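Local coordinates for homocysteine S-methyltransferase (Escherichia coli, PDB 5DMM), which transfers a methyl group from S-methylmethionine, or less efficiently S-adenosylmethionine, to homocysteine in a zinc-dependent reaction that yields methionine, at residues A[101-106]-A[114-119]. Sequence-based numbering, arbitrary orientation.
Sequences KAREAY and GTLLVA
L116, just ahead of the strand, meets both Y106 and R103 of the helix. Its CD1 methyl reaches the rim of the Y106 ring, 3.7 Å from CD2 and near the ring plane, the two side chains crossing at about a right angle. At the root of the same side chain, L116 CB lies 3.8 Å from R103 CD, where the aliphatic part of the arginine runs alongside but the other way. R103 keeps CG anti to its own N, extends through chi2 and bends at chi3 (62°), which swings the guanidinium round so that NH1 faces L116 O. From there NH1 donates to L116 O over 2.9 Å, with an N-H...O angle of 146° and the donor tilted 34° from the carbonyl plane. L117 brings its CA to the guanidinium edge, while its CB is directed away from the helix. V118 places CG2 over one guanidinium face, off centre toward its rim, 3.8 Å from R103 NH1. That same NH1 forms a salt bridge with D163, whose OD2 also accepts from V118 N, tying arginine, carboxylate and strand start together. A leucine in place of R103 would probably leave L116 O without this donor and the D163 carboxylate without its cationic mate. In this TIM-barrel fold the contact seats helix 85-109 against the beginning of strand 117-122, which runs between parallel strands 65-67 and 164-170; helix 48-61 packs alongside, its Y59 touching both R103 and V118.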
# COMPACT_ATOMS: atom_id res chain seq x y z
N LYS A 101 0.30 15.25 8.40
CA LYS A 101 0.24 15.90 9.71
C LYS A 101 0.97 15.07 10.76
O LYS A 101 1.66 15.63 11.61
CB LYS A 101 -1.21 16.14 10.15
CG LYS A 101 -1.98 17.16 9.32
CD LYS A 101 -1.54 18.59 9.59
CE LYS A 101 -2.48 19.59 8.93
NZ LYS A 101 -3.90 19.44 9.38
N ALA A 102 0.81 13.75 10.71
CA ALA A 102 1.51 12.87 11.64
C ALA A 102 3.03 12.92 11.42
O ALA A 102 3.80 12.84 12.38
CB ALA A 102 1.01 11.43 11.50
N ARG A 103 3.45 13.06 10.17
CA ARG A 103 4.86 13.20 9.84
C ARG A 103 5.43 14.51 10.39
O ARG A 103 6.55 14.55 10.92
CB ARG A 103 5.08 13.13 8.33
CG ARG A 103 6.53 13.34 7.91
CD ARG A 103 6.74 13.06 6.42
NE ARG A 103 5.97 13.97 5.58
CZ ARG A 103 5.83 13.83 4.26
NH1 ARG A 103 6.42 12.81 3.64
NH2 ARG A 103 5.11 14.70 3.58
N GLU A 104 4.66 15.60 10.25
CA GLU A 104 5.06 16.88 10.84
C GLU A 104 5.23 16.73 12.35
O GLU A 104 6.24 17.18 12.91
CB GLU A 104 4.04 17.97 10.52
CG GLU A 104 3.97 18.34 9.05
CD GLU A 104 5.31 18.79 8.51
OE1 GLU A 104 5.77 19.88 8.90
OE2 GLU A 104 5.91 18.06 7.70
N ALA A 105 4.26 16.09 13.01
CA ALA A 105 4.30 15.88 14.45
C ALA A 105 5.50 15.06 14.90
O ALA A 105 6.14 15.38 15.90
CB ALA A 105 3.01 15.20 14.92
N TYR A 106 5.82 13.99 14.18
CA TYR A 106 6.92 13.14 14.58
C TYR A 106 8.26 13.85 14.38
O TYR A 106 9.17 13.73 15.20
CB TYR A 106 6.91 11.81 13.82
CG TYR A 106 7.94 10.87 14.39
CD1 TYR A 106 7.89 10.48 15.72
CD2 TYR A 106 9.00 10.42 13.62
CE1 TYR A 106 8.85 9.64 16.26
CE2 TYR A 106 9.97 9.58 14.15
CZ TYR A 106 9.88 9.19 15.47
OH TYR A 106 10.84 8.36 16.00
N GLY A 114 15.24 11.09 10.14
CA GLY A 114 15.59 10.85 8.75
C GLY A 114 14.41 11.12 7.85
O GLY A 114 13.38 11.63 8.29
N THR A 115 14.54 10.79 6.57
CA THR A 115 13.46 11.02 5.63
C THR A 115 12.27 10.11 5.93
O THR A 115 12.44 8.92 6.14
CB THR A 115 13.92 10.79 4.18
OG1 THR A 115 15.03 11.65 3.90
CG2 THR A 115 12.79 11.09 3.20
N LEU A 116 11.08 10.70 5.96
CA LEU A 116 9.84 9.94 6.16
C LEU A 116 8.92 10.16 4.96
O LEU A 116 8.81 11.28 4.44
CB LEU A 116 9.13 10.36 7.46
CG LEU A 116 9.90 10.22 8.78
CD1 LEU A 116 9.01 10.63 9.95
CD2 LEU A 116 10.42 8.80 8.98
N LEU A 117 8.25 9.10 4.52
CA LEU A 117 7.42 9.15 3.33
C LEU A 117 5.93 8.95 3.66
O LEU A 117 5.57 8.42 4.72
CB LEU A 117 7.87 8.10 2.33
CG LEU A 117 9.31 8.24 1.83
CD1 LEU A 117 9.68 7.06 0.94
CD2 LEU A 117 9.50 9.56 1.10
N VAL A 118 5.09 9.41 2.74
CA VAL A 118 3.66 9.10 2.76
C VAL A 118 3.28 8.44 1.43
O VAL A 118 3.48 9.02 0.36
CB VAL A 118 2.80 10.36 2.99
CG1 VAL A 118 1.30 10.02 2.90
CG2 VAL A 118 3.13 11.01 4.32
N ALA A 119 2.75 7.23 1.49
CA ALA A 119 2.34 6.55 0.27
C ALA A 119 0.82 6.52 0.20
O ALA A 119 0.17 6.11 1.15
CB ALA A 119 2.90 5.14 0.23